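Local coordinates for putative capsular polysaccharide biosynthesis protein (Streptococcus pneumoniae serotype 4, PDB 6EWJ) that probably acts as a pyridoxal phosphate-dependent sugar aminotransferase in teichoic acid biosynthesis, at residues A[106-111]-A[369-374]; A[119-124]-A[145-150]. One frame throughout, in Å; residues are numbered along the deposited sequence.

Contact 1: residues A[106-111]-A[369-374]; sequences MVDIQA and NYPKAY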
# COMPACT_ATOMS: atom_id res chain seq x y z
N MET A 106 10.44 -11.78 21.26
CA MET A 106 11.70 -11.10 21.04
C MET A 106 12.82 -11.91 21.67
O MET A 106 12.61 -12.56 22.71
CB MET A 106 11.65 -9.69 21.64
CG MET A 106 10.60 -8.80 20.99
SD MET A 106 10.74 -7.09 21.57
CE MET A 106 9.14 -6.54 20.96
N VAL A 107 13.98 -11.86 21.03
CA VAL A 107 15.17 -12.58 21.50
C VAL A 107 16.33 -11.59 21.59
O VAL A 107 16.52 -10.79 20.68
CB VAL A 107 15.53 -13.74 20.58
CG1 VAL A 107 16.79 -14.45 21.06
CG2 VAL A 107 14.39 -14.74 20.52
N ASP A 108 17.09 -11.67 22.68
CA ASP A 108 18.21 -10.77 22.90
C ASP A 108 19.33 -11.08 21.93
O ASP A 108 19.37 -12.18 21.33
CB ASP A 108 18.75 -10.83 24.36
CG ASP A 108 19.45 -9.56 24.77
OD1 ASP A 108 19.44 -8.55 24.01
OD2 ASP A 108 19.99 -9.52 25.90
N ILE A 109 20.24 -10.14 21.78
CA ILE A 109 21.28 -10.25 20.81
C ILE A 109 22.59 -10.64 21.50
O ILE A 109 22.61 -10.87 22.71
CB ILE A 109 21.39 -8.96 19.97
CG1 ILE A 109 21.82 -7.76 20.82
CG2 ILE A 109 20.05 -8.69 19.27
CD1 ILE A 109 22.38 -6.61 20.01
N GLN A 110 23.65 -10.78 20.72
CA GLN A 110 24.94 -11.20 21.23
C GLN A 110 25.73 -9.99 21.76
O GLN A 110 25.30 -8.85 21.58
CB GLN A 110 25.74 -11.94 20.14
CG GLN A 110 25.01 -13.16 19.56
CD GLN A 110 25.76 -13.83 18.40
OE1 GLN A 110 26.99 -13.80 18.36
NE2 GLN A 110 25.03 -14.49 17.50
N ALA A 111 26.89 -10.24 22.37
CA ALA A 111 27.68 -9.14 22.96
C ALA A 111 28.41 -8.29 21.89
O ALA A 111 28.68 -7.11 22.12
CB ALA A 111 28.66 -9.68 23.98
N ASN A 369 14.80 -7.34 30.11
CA ASN A 369 14.97 -8.72 29.57
C ASN A 369 15.97 -8.87 28.44
O ASN A 369 16.29 -9.99 28.04
CB ASN A 369 13.62 -9.32 29.12
CG ASN A 369 12.69 -9.67 30.27
OD1 ASN A 369 11.50 -9.32 30.25
ND2 ASN A 369 13.21 -10.32 31.28
N TYR A 370 16.43 -7.75 27.87
CA TYR A 370 17.27 -7.76 26.68
C TYR A 370 18.44 -6.83 26.85
O TYR A 370 18.60 -5.89 26.07
CB TYR A 370 16.42 -7.42 25.41
CG TYR A 370 15.08 -8.07 25.40
CD1 TYR A 370 14.90 -9.36 24.90
CD2 TYR A 370 13.95 -7.39 25.86
CE1 TYR A 370 13.66 -9.98 24.94
CE2 TYR A 370 12.69 -7.99 25.84
CZ TYR A 370 12.56 -9.29 25.39
OH TYR A 370 11.31 -9.91 25.44
N PRO A 371 19.30 -7.09 27.87
CA PRO A 371 20.41 -6.19 28.16
C PRO A 371 21.44 -6.03 27.05
O PRO A 371 22.09 -4.99 26.97
CB PRO A 371 21.07 -6.83 29.39
CG PRO A 371 20.61 -8.26 29.40
CD PRO A 371 19.24 -8.21 28.83
N LYS A 372 21.64 -7.06 26.23
CA LYS A 372 22.63 -7.00 25.15
C LYS A 372 22.14 -6.04 24.08
O LYS A 372 22.91 -5.22 23.52
CB LYS A 372 22.90 -8.38 24.57
CG LYS A 372 23.40 -9.37 25.63
CD LYS A 372 24.90 -9.35 25.83
CE LYS A 372 25.35 -10.43 26.83
NZ LYS A 372 24.46 -10.76 28.02
N ALA A 373 20.84 -6.12 23.80
CA ALA A 373 20.20 -5.19 22.87
C ALA A 373 20.39 -3.77 23.33
O ALA A 373 20.76 -2.89 22.54
CB ALA A 373 18.70 -5.50 22.71
N TYR A 374 20.13 -3.54 24.62
CA TYR A 374 20.36 -2.21 25.19
C TYR A 374 21.81 -1.74 25.03
O TYR A 374 22.06 -0.59 24.72
CB TYR A 374 19.97 -2.16 26.68
CG TYR A 374 20.03 -0.76 27.19
CD1 TYR A 374 18.96 0.12 26.93
CD2 TYR A 374 21.15 -0.27 27.88
CE1 TYR A 374 19.02 1.43 27.34
CE2 TYR A 374 21.21 1.05 28.30
CZ TYR A 374 20.13 1.88 28.02
OH TYR A 374 20.13 3.18 28.43
O HOH W 1 10.04 -11.85 24.20
O HOH W 2 25.53 -6.22 22.63
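The last residues of strand 103-107 and the loop that follows them run past the start of helix 371-378, with the CA atoms of Asp-108 and Tyr-370 4.9 Å apart. The central feature is an aspartate from a distant part of the chain whose carboxylate accepts the first backbone N-H groups at the N-terminal end of helix 371-378, just beyond strand 103-107, at one edge of the large sheet of this aminotransferase fold. CG of Asp-108 stands anti to its backbone N (chi1 -155°), which places the carboxylate at the N-terminal end of the helix. Each oxygen then takes one backbone N-H through its syn lone pair: OD2 of Asp-108 accepts from N of Lys-372 at 3.0 Å, and OD1 of Asp-108 accepts from N of Ala-373 at 2.8 Å. The first bond is the straighter, 160° at the hydrogen against 146°. OD1 is also reached, weakly, by the N-H of Ile-109, so the carboxylate is fixed in rotation, and the helix end probably favours its ionised form.

Tyr-370, in the N-cap position, lays its ring along the strand so that the ring edge meets O of Met-106 and N of Asp-108. The sulfur of Met-106 approaches the ring obliquely, its SD 5.2 Å from the centroid of Tyr-370, a Met-aromatic contact. CB of Asn-369 lies over one face of this ring, displaced toward the rim. On the other side of the aspartate, CG1 of Ile-109 lies against the backbone of Ala-373, while the aliphatic chain of Lys-372, bent at chi2, passes O of Ile-109 and reaches Ala-111 with its CD. One water lies within hydrogen-bonding distance of O of Gln-110 and O of Lys-372. Another, in the plane of the Tyr-370 ring, lies 2.6 Å from OH of Tyr-370 and accepts the N-H of Met-106.

Contact 2: residues A[119-124]-A[145-150]; sequences DLLEQA and DRLFQV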
# COMPACT_ATOMS: atom_id res chain seq x y z
N ASP A 119 21.44 -19.36 21.11
CA ASP A 119 21.10 -20.23 22.23
C ASP A 119 19.80 -19.74 22.81
O ASP A 119 18.89 -20.54 23.05
CB ASP A 119 22.18 -20.21 23.31
CG ASP A 119 23.52 -20.76 22.82
OD1 ASP A 119 23.52 -21.77 22.08
OD2 ASP A 119 24.58 -20.21 23.22
N LEU A 120 19.72 -18.43 23.04
CA LEU A 120 18.48 -17.84 23.54
C LEU A 120 17.34 -17.99 22.51
O LEU A 120 16.20 -18.17 22.89
CB LEU A 120 18.68 -16.38 23.91
CG LEU A 120 19.57 -16.05 25.13
CD1 LEU A 120 19.68 -14.55 25.29
CD2 LEU A 120 19.05 -16.67 26.43
N LEU A 121 17.68 -17.96 21.22
CA LEU A 121 16.69 -18.27 20.15
C LEU A 121 16.11 -19.67 20.28
O LEU A 121 14.89 -19.85 20.29
CB LEU A 121 17.34 -18.13 18.79
CG LEU A 121 16.52 -18.54 17.55
CD1 LEU A 121 15.25 -17.76 17.53
CD2 LEU A 121 17.24 -18.31 16.27
N GLU A 122 17.00 -20.67 20.44
CA GLU A 122 16.57 -22.04 20.74
C GLU A 122 15.60 -22.10 21.93
O GLU A 122 14.54 -22.74 21.86
CB GLU A 122 17.77 -22.97 21.05
CG GLU A 122 18.49 -23.44 19.82
CD GLU A 122 19.68 -24.32 20.13
OE1 GLU A 122 19.80 -24.82 21.26
OE2 GLU A 122 20.51 -24.54 19.23
N GLN A 123 15.97 -21.42 23.02
CA GLN A 123 15.13 -21.39 24.23
C GLN A 123 13.75 -20.76 24.02
O GLN A 123 12.79 -21.20 24.61
CB GLN A 123 15.81 -20.61 25.34
CG GLN A 123 17.05 -21.25 25.91
CD GLN A 123 17.71 -20.37 26.95
OE1 GLN A 123 17.05 -19.55 27.62
NE2 GLN A 123 19.03 -20.52 27.11
N ALA A 124 13.68 -19.74 23.17
CA ALA A 124 12.43 -19.04 22.89
C ALA A 124 11.45 -19.82 22.00
O ALA A 124 10.26 -19.47 21.94
CB ALA A 124 12.72 -17.69 22.24
N ASP A 145 23.75 -20.89 8.63
CA ASP A 145 24.03 -22.26 9.00
C ASP A 145 23.52 -22.56 10.41
O ASP A 145 22.93 -23.60 10.62
CB ASP A 145 25.53 -22.60 8.90
CG ASP A 145 26.02 -22.67 7.44
OD1 ASP A 145 25.21 -22.60 6.51
OD2 ASP A 145 27.25 -22.78 7.27
N ARG A 146 23.76 -21.66 11.34
CA ARG A 146 23.28 -21.85 12.71
C ARG A 146 21.75 -21.76 12.79
O ARG A 146 21.09 -22.62 13.38
CB ARG A 146 23.90 -20.83 13.64
CG ARG A 146 23.50 -21.00 15.10
CD ARG A 146 23.90 -22.37 15.67
NE ARG A 146 23.27 -22.60 16.97
CZ ARG A 146 23.67 -22.09 18.13
NH1 ARG A 146 24.72 -21.28 18.21
NH2 ARG A 146 22.98 -22.38 19.24
N LEU A 147 21.18 -20.75 12.16
CA LEU A 147 19.69 -20.62 12.13
C LEU A 147 18.98 -21.89 11.61
O LEU A 147 18.07 -22.38 12.25
CB LEU A 147 19.28 -19.42 11.28
CG LEU A 147 19.43 -18.10 12.00
CD1 LEU A 147 19.54 -16.90 11.04
CD2 LEU A 147 18.21 -17.94 12.93
N PHE A 148 19.45 -22.43 10.47
CA PHE A 148 18.84 -23.67 9.93
C PHE A 148 19.06 -24.90 10.84
O PHE A 148 18.20 -25.77 10.91
CB PHE A 148 19.30 -23.95 8.48
CG PHE A 148 18.54 -23.15 7.45
CD1 PHE A 148 17.21 -23.46 7.15
CD2 PHE A 148 19.12 -22.07 6.78
CE1 PHE A 148 16.48 -22.71 6.23
CE2 PHE A 148 18.41 -21.35 5.83
CZ PHE A 148 17.07 -21.65 5.57
N GLN A 149 20.19 -24.93 11.53
CA GLN A 149 20.47 -25.99 12.55
C GLN A 149 19.48 -25.91 13.72
O GLN A 149 18.95 -26.93 14.14
CB GLN A 149 21.91 -25.85 13.09
CG GLN A 149 22.99 -26.21 12.08
CD GLN A 149 24.42 -25.84 12.51
OE1 GLN A 149 24.64 -25.20 13.54
NE2 GLN A 149 25.40 -26.22 11.70
N VAL A 150 19.17 -24.69 14.17
CA VAL A 150 18.17 -24.47 15.24
C VAL A 150 16.79 -24.99 14.87
O VAL A 150 16.20 -25.77 15.63
CB VAL A 150 18.06 -22.99 15.65
CG1 VAL A 150 16.85 -22.78 16.56
CG2 VAL A 150 19.33 -22.52 16.34
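Arg-146 reaches across from helix 144-153 and meets two acids of helix 118-124, crossing both side chains at about a right angle. Its CG is anti to the backbone N (chi1 -177°) and the chain bends at chi2, which brings the guanidinium over to the facing helix edge-on. NH2 does all the bridging: it donates to OD1 of Asp-119 at 3.0 Å and to OE2 of Glu-122 at 3.3 Å, in nearly straight bonds that stay close to the guanidinium plane. Neither carboxylate lies flat with the arginine. The plane of Asp-119 is turned 52° from it and that of Glu-122 is steeper still, and NH2 sits above both carboxylate planes. One nitrogen thus joins two acids one helical turn apart into a salt-bridge network, and the guanidinium's positive charge should ease the repulsion between them. The other oxygen of Glu-122, OE1, has a long, weak ion pair with Lys-153.

Beside this polar cluster the packing is aliphatic. CG of Glu-122 fits against both methyls of Val-150, 3.7 Å from CG1 and from CG2 of Val-150, as the two side chains cross obliquely. Leu-121, with CG anti to its backbone N, crosses Leu-147 at about a right angle and the two meet tip to tip. Their CD2 methyls are only 3.5 Å apart, tighter than usual for carbons. Leu-121 also rests on Ile-84 of strand 82-86, and Leu-147 on Pro-134, so the leucines are buried between the helices and the core while the charged groups lie farther out. The axes of segments 119-124 and 145-150 approach to 10.5 Å and cross at -25°. Two nearly parallel helices side by side, joined by strand 129-132, are typical of the alpha/beta/alpha sandwich in the large domain of PLP-dependent aminotransferases.

The two contacts lie 15 Å apart between centres, on the same side of the chain's centre, and adjoin where strand 103-107 meets helix 118-124, the next helix in the chain. Val-107 makes the join: its CG1 and CG2 methyls pack on Leu-120, Leu-121 and Ala-124, while Asp-108 CB touches Leu-120 CD1. Along the sequence, both segments of contact 2 fall between those of contact 1. Contact 2 thus pairs neighbouring helices over the parallel part of the sheet, whereas contact 1 brings helix 371-378, from far later in the chain, to strand 103-107, at one edge of the sheet. Together they tie local alpha/beta packing to the C-terminal part of the fold.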